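Local coordinates for transferrin binding protein B (Actinobacillus suis, PDB 3PQU) that probably binds host transferrin at the bacterial outer membrane as a surface lipoprotein, serving iron acquisition, at residues E45-R53 with F178-Y186; P287-G297 with G309-L318. All coordinates share one frame; numbering follows the deposited sequence.

Contact 1: residues E45-R53 with F178-Y186; sequences EAKIPRRNR and FTSDVKTSY
The CD corner of Pro49 abuts the hydroxyl OG1 of Thr179 at 3.3 Å, and this pair shows how two segments running side by side can pack through side chains without sharing backbone bonds. The contact is van der Waals packing, some of it against oxygens. Next to CD on the Pro49 ring, CG rests 3.5 Å from the carbonyl O of Ser180, while CB meets CG2 of Val182 at 4.1 Å. Val182 is the complementary piece, its two methyls meeting successive parts of the 45-53 segment: CG2 lies 3.7 Å from O of Pro49 and CG1 3.9 Å from CB of Arg51. Farther along, Arg51 and Thr184 cross at about a right angle, and the Thr184 methyl CG2 sits over one face of the guanidinium, 3.5 Å from NE of Arg51. A bend at chi3 (62°) turns the end of the arginine over that methyl.

The polar groups look to their own segment or beyond. Thr179 OG1 donates to Ser180 O, in the carbonyl plane and on a lone pair, at 3.0 Å. Ser180 OG bonds to Asp181 O, and Tyr186 OH reaches the syn lone pair of Asp181 OD2 at 2.6 Å, which ties Tyr186, the last residue of the turn from Lys183, back to Asp181. The Arg51 guanidinium is held by Asn199 OD1 and the carbonyl of Asp67.

Largely buried, the arrangement packs the loop that follows handle strand 43-47 on the end of barrel strand 170-183: a handle-to-barrel interface within the N-lobe of a TbpB fold.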
loop_
_atom_site.group_PDB
_atom_site.type_symbol
_atom_site.label_atom_id
_atom_site.label_comp_id
_atom_site.label_asym_id
_atom_site.label_seq_id
_atom_site.Cartn_x
_atom_site.Cartn_y
_atom_site.Cartn_z
ATOM N N GLU A 45 3.153 -8.483 9.684
ATOM C CA GLU A 45 4.043 -8.958 10.752
ATOM C C GLU A 45 3.637 -10.361 11.222
ATOM O O GLU A 45 2.479 -10.759 11.083
ATOM C CB GLU A 45 4.022 -8.000 11.961
ATOM C CG GLU A 45 2.702 -8.086 12.765
ATOM C CD GLU A 45 2.618 -7.119 13.955
ATOM O OE1 GLU A 45 1.756 -7.343 14.836
ATOM O OE2 GLU A 45 3.385 -6.125 14.011
ATOM N N ALA A 46 4.591 -11.104 11.786
ATOM C CA ALA A 46 4.284 -12.367 12.461
ATOM C C ALA A 46 5.172 -12.539 13.687
ATOM O O ALA A 46 6.353 -12.231 13.666
ATOM C CB ALA A 46 4.466 -13.558 11.529
ATOM N N LYS A 47 4.577 -13.060 14.740
ATOM C CA LYS A 47 5.286 -13.361 15.975
ATOM C C LYS A 47 6.286 -14.503 15.779
ATOM O O LYS A 47 6.015 -15.457 15.058
ATOM C CB LYS A 47 4.262 -13.740 17.049
ATOM C CG LYS A 47 4.834 -13.994 18.437
ATOM C CD LYS A 47 3.708 -13.923 19.463
ATOM C CE LYS A 47 4.221 -13.857 20.891
ATOM N NZ LYS A 47 3.107 -13.511 21.820
ATOM N N ILE A 48 7.435 -14.405 16.431
ATOM C CA ILE A 48 8.446 -15.475 16.388
ATOM C C ILE A 48 7.965 -16.645 17.256
ATOM O O ILE A 48 7.712 -16.453 18.448
ATOM C CB ILE A 48 9.845 -14.943 16.893
ATOM C CG1 ILE A 48 10.383 -13.840 15.951
ATOM C CG2 ILE A 48 10.877 -16.080 17.000
ATOM C CD1 ILE A 48 11.683 -13.105 16.474
ATOM N N PRO A 49 7.803 -17.852 16.669
ATOM C CA PRO A 49 7.281 -18.986 17.461
ATOM C C PRO A 49 8.234 -19.450 18.561
ATOM O O PRO A 49 9.463 -19.425 18.377
ATOM C CB PRO A 49 7.097 -20.101 16.411
ATOM C CG PRO A 49 6.857 -19.363 15.121
ATOM C CD PRO A 49 7.794 -18.152 15.221
ATOM N N ARG A 50 7.649 -19.857 19.692
ATOM C CA ARG A 50 8.366 -20.258 20.914
ATOM C C ARG A 50 7.651 -21.492 21.428
ATOM O O ARG A 50 6.436 -21.480 21.550
ATOM C CB ARG A 50 8.250 -19.147 21.977
ATOM C CG ARG A 50 9.195 -17.947 21.795
ATOM C CD ARG A 50 8.552 -16.626 22.210
ATOM N NE ARG A 50 8.191 -16.526 23.631
ATOM C CZ ARG A 50 9.039 -16.189 24.599
ATOM N NH1 ARG A 50 10.320 -15.940 24.329
ATOM N NH2 ARG A 50 8.615 -16.120 25.848
ATOM N N ARG A 51 8.385 -22.552 21.743
ATOM C CA ARG A 51 7.730 -23.783 22.214
ATOM C C ARG A 51 7.211 -23.629 23.641
ATOM O O ARG A 51 7.870 -23.024 24.473
ATOM C CB ARG A 51 8.676 -24.980 22.145
ATOM C CG ARG A 51 7.971 -26.325 22.375
ATOM C CD ARG A 51 8.907 -27.471 22.066
ATOM N NE ARG A 51 10.085 -27.483 22.938
ATOM C CZ ARG A 51 10.135 -28.137 24.095
ATOM N NH1 ARG A 51 9.071 -28.802 24.518
ATOM N NH2 ARG A 51 11.233 -28.112 24.836
ATOM N N ASN A 52 6.017 -24.143 23.914
ATOM C CA ASN A 52 5.526 -24.193 25.283
ATOM C C ASN A 52 6.200 -25.373 25.952
ATOM O O ASN A 52 5.941 -26.532 25.597
ATOM C CB ASN A 52 4.002 -24.384 25.331
ATOM C CG ASN A 52 3.460 -24.342 26.756
ATOM O OD1 ASN A 52 4.229 -24.180 27.713
ATOM N ND2 ASN A 52 2.137 -24.491 26.908
ATOM N N ARG A 53 7.040 -25.083 26.933
ATOM C CA ARG A 53 7.766 -26.122 27.663
ATOM C C ARG A 53 7.072 -26.646 28.935
ATOM O O ARG A 53 7.617 -27.510 29.636
ATOM C CB ARG A 53 9.184 -25.613 27.952
ATOM C CG ARG A 53 9.912 -25.252 26.631
ATOM C CD ARG A 53 11.078 -24.300 26.835
ATOM N NE ARG A 53 12.011 -24.837 27.815
ATOM C CZ ARG A 53 13.093 -24.203 28.247
ATOM N NH1 ARG A 53 13.397 -22.998 27.778
ATOM N NH2 ARG A 53 13.869 -24.781 29.154
ATOM N N PHE A 178 13.574 -13.640 8.254
ATOM C CA PHE A 178 12.667 -14.780 8.355
ATOM C C PHE A 178 12.542 -15.342 9.764
ATOM O O PHE A 178 13.409 -15.129 10.604
ATOM C CB PHE A 178 13.164 -15.903 7.425
ATOM C CG PHE A 178 14.548 -16.435 7.793
ATOM C CD1 PHE A 178 14.688 -17.454 8.734
ATOM C CD2 PHE A 178 15.696 -15.894 7.221
ATOM C CE1 PHE A 178 15.952 -17.948 9.116
ATOM C CE2 PHE A 178 16.973 -16.397 7.569
ATOM C CZ PHE A 178 17.096 -17.427 8.530
ATOM N N THR A 179 11.460 -16.082 9.997
ATOM C CA THR A 179 11.351 -16.980 11.131
ATOM C C THR A 179 10.789 -18.302 10.608
ATOM O O THR A 179 9.936 -18.306 9.714
ATOM C CB THR A 179 10.421 -16.446 12.257
ATOM O OG1 THR A 179 10.369 -17.409 13.316
ATOM C CG2 THR A 179 8.978 -16.215 11.757
ATOM N N SER A 180 11.290 -19.412 11.152
ATOM C CA SER A 180 10.735 -20.736 10.909
ATOM C C SER A 180 9.595 -20.978 11.881
ATOM O O SER A 180 9.251 -20.102 12.680
ATOM C CB SER A 180 11.799 -21.827 11.115
ATOM O OG SER A 180 12.171 -21.963 12.494
ATOM N N ASP A 181 9.000 -22.171 11.812
ATOM C CA ASP A 181 8.171 -22.645 12.903
ATOM C C ASP A 181 9.051 -23.453 13.854
ATOM O O ASP A 181 10.261 -23.531 13.669
ATOM C CB ASP A 181 6.987 -23.500 12.397
ATOM C CG ASP A 181 7.437 -24.777 11.683
ATOM O OD1 ASP A 181 6.589 -25.683 11.485
ATOM O OD2 ASP A 181 8.628 -24.855 11.309
ATOM N N VAL A 182 8.444 -24.075 14.858
ATOM C CA VAL A 182 9.216 -24.823 15.840
ATOM C C VAL A 182 8.839 -26.303 15.830
ATOM O O VAL A 182 7.662 -26.634 15.787
ATOM C CB VAL A 182 9.017 -24.222 17.250
ATOM C CG1 VAL A 182 9.353 -25.251 18.343
ATOM C CG2 VAL A 182 9.863 -22.934 17.415
ATOM N N LYS A 183 9.844 -27.180 15.829
ATOM C CA LYS A 183 9.645 -28.629 16.010
ATOM C C LYS A 183 10.850 -29.195 16.743
ATOM O O LYS A 183 11.985 -28.990 16.318
ATOM C CB LYS A 183 9.582 -29.358 14.650
ATOM C CG LYS A 183 8.304 -29.187 13.889
ATOM C CD LYS A 183 8.423 -29.782 12.503
ATOM C CE LYS A 183 7.191 -29.482 11.656
ATOM N NZ LYS A 183 7.191 -30.255 10.363
ATOM N N THR A 184 10.626 -29.944 17.808
ATOM C CA THR A 184 11.749 -30.529 18.530
ATOM C C THR A 184 12.525 -31.520 17.639
ATOM O O THR A 184 13.687 -31.825 17.899
ATOM C CB THR A 184 11.290 -31.235 19.824
ATOM O OG1 THR A 184 10.258 -32.173 19.503
ATOM C CG2 THR A 184 10.758 -30.224 20.836
ATOM N N SER A 185 11.886 -32.018 16.584
ATOM C CA SER A 185 12.572 -32.926 15.667
ATOM C C SER A 185 13.571 -32.222 14.728
ATOM O O SER A 185 14.389 -32.884 14.092
ATOM C CB SER A 185 11.562 -33.730 14.834
ATOM O OG SER A 185 10.711 -32.860 14.106
ATOM N N TYR A 186 13.504 -30.895 14.623
ATOM C CA TYR A 186 14.425 -30.172 13.745
ATOM C C TYR A 186 15.867 -30.385 14.155
ATOM O O TYR A 186 16.214 -30.263 15.332
ATOM C CB TYR A 186 14.128 -28.672 13.742
ATOM C CG TYR A 186 12.992 -28.260 12.831
ATOM C CD1 TYR A 186 12.751 -28.918 11.628
ATOM C CD2 TYR A 186 12.186 -27.182 13.159
ATOM C CE1 TYR A 186 11.726 -28.502 10.779
ATOM C CE2 TYR A 186 11.151 -26.778 12.328
ATOM C CZ TYR A 186 10.926 -27.433 11.163
ATOM O OH TYR A 186 9.893 -26.993 10.388
#

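Contact 2: residues P287-G297 with G309-L318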
loop_
_atom_site.group_PDB
_atom_site.type_symbol
_atom_site.label_atom_id
_atom_site.label_comp_id
_atom_site.label_asym_id
_atom_site.label_seq_id
_atom_site.Cartn_x
_atom_site.Cartn_y
_atom_site.Cartn_z
ATOM N N PRO A 287 14.829 -28.660 5.482
ATOM C CA PRO A 287 13.493 -28.791 6.082
ATOM C C PRO A 287 12.773 -27.462 6.295
ATOM O O PRO A 287 11.547 -27.474 6.444
ATOM C CB PRO A 287 13.758 -29.475 7.431
ATOM C CG PRO A 287 15.223 -29.215 7.718
ATOM C CD PRO A 287 15.912 -29.095 6.396
ATOM N N ILE A 288 13.471 -26.330 6.296
ATOM C CA ILE A 288 12.708 -25.083 6.438
ATOM C C ILE A 288 12.723 -24.151 5.236
ATOM O O ILE A 288 11.737 -23.463 4.990
ATOM C CB ILE A 288 13.031 -24.305 7.742
ATOM C CG1 ILE A 288 14.450 -23.802 7.745
ATOM C CG2 ILE A 288 12.797 -25.183 8.978
ATOM C CD1 ILE A 288 14.758 -22.816 8.947
ATOM N N PHE A 289 13.830 -24.117 4.491
ATOM C CA PHE A 289 13.915 -23.253 3.309
ATOM C C PHE A 289 13.325 -23.952 2.085
ATOM O O PHE A 289 14.039 -24.521 1.255
ATOM C CB PHE A 289 15.359 -22.743 3.103
ATOM C CG PHE A 289 15.842 -21.891 4.260
ATOM C CD1 PHE A 289 15.357 -20.607 4.435
ATOM C CD2 PHE A 289 16.709 -22.400 5.210
ATOM C CE1 PHE A 289 15.771 -19.817 5.530
ATOM C CE2 PHE A 289 17.137 -21.614 6.302
ATOM C CZ PHE A 289 16.659 -20.329 6.450
ATOM N N THR A 290 11.996 -23.918 2.008
ATOM C CA THR A 290 11.249 -24.665 1.000
ATOM C C THR A 290 10.490 -23.696 0.096
ATOM O O THR A 290 10.531 -22.490 0.323
ATOM C CB THR A 290 10.230 -25.576 1.662
ATOM O OG1 THR A 290 9.497 -24.800 2.615
ATOM C CG2 THR A 290 10.912 -26.767 2.378
ATOM N N ASP A 291 9.764 -24.234 -0.890
ATOM C CA ASP A 291 9.060 -23.427 -1.899
ATOM C C ASP A 291 7.859 -22.713 -1.313
ATOM O O ASP A 291 7.236 -23.214 -0.378
ATOM C CB ASP A 291 8.529 -24.321 -3.039
ATOM C CG ASP A 291 9.628 -24.908 -3.884
ATOM O OD1 ASP A 291 10.746 -24.325 -3.909
ATOM O OD2 ASP A 291 9.351 -25.936 -4.548
ATOM N N SER A 292 7.503 -21.577 -1.913
ATOM C CA SER A 292 6.285 -20.863 -1.554
ATOM C C SER A 292 5.523 -20.414 -2.788
ATOM O O SER A 292 6.126 -19.851 -3.687
ATOM C CB SER A 292 6.600 -19.579 -0.751
ATOM O OG SER A 292 5.389 -18.805 -0.581
ATOM N N ASN A 293 4.206 -20.630 -2.803
ATOM C CA ASN A 293 3.324 -20.117 -3.855
ATOM C C ASN A 293 2.668 -18.811 -3.430
ATOM O O ASN A 293 1.786 -18.309 -4.124
ATOM C CB ASN A 293 2.177 -21.092 -4.118
ATOM C CG ASN A 293 2.583 -22.252 -4.971
ATOM O OD1 ASN A 293 3.485 -22.142 -5.804
ATOM N ND2 ASN A 293 1.910 -23.376 -4.783
ATOM N N TYR A 294 3.075 -18.284 -2.277
ATOM C CA TYR A 294 2.361 -17.185 -1.630
ATOM C C TYR A 294 3.266 -15.995 -1.321
ATOM O O TYR A 294 3.449 -15.618 -0.164
ATOM C CB TYR A 294 1.690 -17.697 -0.358
ATOM C CG TYR A 294 0.745 -18.836 -0.660
ATOM C CD1 TYR A 294 -0.531 -18.593 -1.159
ATOM C CD2 TYR A 294 1.140 -20.157 -0.468
ATOM C CE1 TYR A 294 -1.395 -19.640 -1.458
ATOM C CE2 TYR A 294 0.280 -21.212 -0.766
ATOM C CZ TYR A 294 -0.976 -20.943 -1.260
ATOM O OH TYR A 294 -1.812 -21.985 -1.544
ATOM N N LEU A 295 3.824 -15.407 -2.372
ATOM C CA LEU A 295 4.651 -14.223 -2.233
ATOM C C LEU A 295 3.854 -13.009 -2.701
ATOM O O LEU A 295 3.257 -13.040 -3.774
ATOM C CB LEU A 295 5.924 -14.366 -3.072
ATOM C CG LEU A 295 6.910 -13.184 -3.026
ATOM C CD1 LEU A 295 8.360 -13.677 -3.027
ATOM C CD2 LEU A 295 6.659 -12.195 -4.171
ATOM N N GLU A 296 3.861 -11.941 -1.902
ATOM C CA GLU A 296 3.144 -10.720 -2.261
ATOM C C GLU A 296 3.875 -9.564 -1.637
ATOM O O GLU A 296 4.350 -9.668 -0.509
ATOM C CB GLU A 296 1.698 -10.759 -1.742
ATOM C CG GLU A 296 0.744 -9.759 -2.418
ATOM C CD GLU A 296 0.815 -8.327 -1.870
ATOM O OE1 GLU A 296 1.458 -8.084 -0.822
ATOM O OE2 GLU A 296 0.198 -7.427 -2.486
ATOM N N GLY A 297 3.985 -8.471 -2.375
ATOM C CA GLY A 297 4.611 -7.263 -1.871
ATOM C C GLY A 297 4.198 -6.041 -2.688
ATOM O O GLY A 297 3.301 -6.117 -3.531
ATOM N N GLY A 309 8.104 -6.903 0.664
ATOM C CA GLY A 309 7.076 -7.929 0.621
ATOM C C GLY A 309 7.359 -9.071 1.564
ATOM O O GLY A 309 8.230 -8.961 2.439
ATOM N N LYS A 310 6.593 -10.144 1.405
ATOM C CA LYS A 310 6.695 -11.290 2.284
ATOM C C LYS A 310 6.282 -12.570 1.562
ATOM O O LYS A 310 5.614 -12.517 0.528
ATOM C CB LYS A 310 5.847 -11.062 3.556
ATOM C CG LYS A 310 4.312 -11.016 3.350
ATOM C CD LYS A 310 3.737 -12.398 3.034
ATOM C CE LYS A 310 2.242 -12.456 3.260
ATOM N NZ LYS A 310 1.474 -11.557 2.346
ATOM N N PHE A 311 6.698 -13.722 2.088
ATOM C CA PHE A 311 6.133 -14.973 1.627
ATOM C C PHE A 311 6.025 -15.988 2.750
ATOM O O PHE A 311 6.667 -15.836 3.786
ATOM C CB PHE A 311 6.879 -15.530 0.392
ATOM C CG PHE A 311 8.310 -15.953 0.660
ATOM C CD1 PHE A 311 8.592 -17.217 1.148
ATOM C CD2 PHE A 311 9.374 -15.085 0.396
ATOM C CE1 PHE A 311 9.928 -17.611 1.364
ATOM C CE2 PHE A 311 10.696 -15.472 0.607
ATOM C CZ PHE A 311 10.965 -16.733 1.088
ATOM N N PHE A 312 5.171 -16.992 2.542
ATOM C CA PHE A 312 4.878 -18.022 3.522
ATOM C C PHE A 312 4.980 -19.377 2.803
ATOM O O PHE A 312 4.283 -19.603 1.811
ATOM C CB PHE A 312 3.474 -17.765 4.092
ATOM C CG PHE A 312 3.076 -18.672 5.232
ATOM C CD1 PHE A 312 3.994 -19.034 6.217
ATOM C CD2 PHE A 312 1.755 -19.130 5.345
ATOM C CE1 PHE A 312 3.613 -19.852 7.285
ATOM C CE2 PHE A 312 1.362 -19.931 6.421
ATOM C CZ PHE A 312 2.292 -20.293 7.394
ATOM N N THR A 313 5.854 -20.267 3.277
ATOM C CA THR A 313 6.137 -21.483 2.513
ATOM C C THR A 313 4.928 -22.417 2.496
ATOM O O THR A 313 4.046 -22.326 3.356
ATOM C CB THR A 313 7.438 -22.210 2.943
ATOM O OG1 THR A 313 7.353 -22.609 4.313
ATOM C CG2 THR A 313 8.688 -21.318 2.720
ATOM N N ASN A 314 4.875 -23.280 1.490
ATOM C CA ASN A 314 3.708 -24.127 1.278
ATOM C C ASN A 314 3.523 -25.145 2.382
ATOM O O ASN A 314 2.397 -25.531 2.681
ATOM C CB ASN A 314 3.755 -24.825 -0.101
ATOM C CG ASN A 314 3.823 -23.837 -1.251
ATOM O OD1 ASN A 314 3.297 -22.723 -1.155
ATOM N ND2 ASN A 314 4.492 -24.231 -2.340
ATOM N N ASN A 315 4.620 -25.584 2.982
ATOM C CA ASN A 315 4.550 -26.513 4.117
ATOM C C ASN A 315 4.554 -25.757 5.461
ATOM O O ASN A 315 4.782 -26.362 6.498
ATOM C CB ASN A 315 5.749 -27.465 4.087
ATOM C CG ASN A 315 7.087 -26.717 4.216
ATOM O OD1 ASN A 315 7.224 -25.614 3.737
ATOM N ND2 ASN A 315 8.056 -27.333 4.852
ATOM N N LYS A 316 4.344 -24.435 5.429
ATOM C CA LYS A 316 4.256 -23.602 6.652
ATOM C C LYS A 316 5.517 -23.618 7.553
ATOM O O LYS A 316 5.448 -23.360 8.751
ATOM C CB LYS A 316 3.010 -24.007 7.466
ATOM C CG LYS A 316 1.706 -23.965 6.635
ATOM C CD LYS A 316 0.495 -24.285 7.497
ATOM C CE LYS A 316 -0.800 -23.977 6.770
ATOM N NZ LYS A 316 -0.765 -24.477 5.369
ATOM N N SER A 317 6.668 -23.912 6.965
ATOM C CA SER A 317 7.911 -23.994 7.714
ATOM C C SER A 317 8.547 -22.625 7.928
ATOM O O SER A 317 9.446 -22.502 8.744
ATOM C CB SER A 317 8.921 -24.857 6.966
ATOM O OG SER A 317 9.165 -24.322 5.665
ATOM N N LEU A 318 8.099 -21.612 7.179
ATOM C CA LEU A 318 8.835 -20.338 7.098
ATOM C C LEU A 318 7.985 -19.126 6.715
ATOM O O LEU A 318 7.222 -19.160 5.731
ATOM C CB LEU A 318 9.990 -20.439 6.091
ATOM C CG LEU A 318 11.083 -19.360 6.245
ATOM C CD1 LEU A 318 12.120 -19.825 7.228
ATOM C CD2 LEU A 318 11.768 -19.063 4.927
HETATM O O HOH W 1 9.844 -29.704 6.362
HETATM O O HOH W 2 5.699 -23.020 -5.059
HETATM O O HOH W 3 2.053 -8.912 1.612
#
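Asn314 loses more surface to the contact than any other residue here, and its amide works as a clamp on the 287-297 segment. OD1 accepts from the backbone N of Asn293 at 2.8 Å, the donor tilted 20° from the carbonyl plane, and also lies 3.4 Å from CE2 of Tyr294. Ring and amide planes stand nearly perpendicular, 87° apart. Asn314 N bonds almost straight to Asp291 O, while a water links Asn314 ND2 to Asn293 OD1, which also takes Lys278.

Tyr294, second in surface lost to the contact, has Phe312 O at the edge of its ring, near the ring plane. Its backbone N bonds to Ser292 OG in an ST turn; that hydroxyl in turn donates to Phe312 O at 2.8 Å from above the carbonyl plane. Here the chain turns a corner into the antiparallel hairpin of strands 292-300 and 306-312 in the N-lobe barrel.

Lys310 forms the hydrogen-bonded pair of that hairpin with Glu296, at 3.1 Å from Glu296 N to Lys310 O and 3.0 Å from Lys310 N to Glu296 O. Bends at chi2 and chi4 fold its side chain back, and a water joins NZ to Glu296 OE1. Each charge has a further partner: Leu37 O for Lys310, Arg274 for Glu296.

In the fold
Both contacts are largely buried and both reach the sheet of the N-lobe barrel, yet they hold different things. Contact 1 fastens the handle to barrel strand 170-183 by van der Waals packing, with no backbone pairing and with polar groups bonded within their own segment or to residues outside the contact. Contact 2 lies within the barrel wall, between neighbours in sequence, and relies on backbone pairing, amide and hydroxyl bonds and bridging waters, with exposed residues at its loop end. The two meet directly: Asp181 N lies 3.1 Å from Ser317 O, a probable hydrogen bond, and Phe178 packs edge-to-face on Phe289. Strand 170-183 thus bears the handle loop in contact 1 and also touches the 288-289 and 317-318 parts of contact 2.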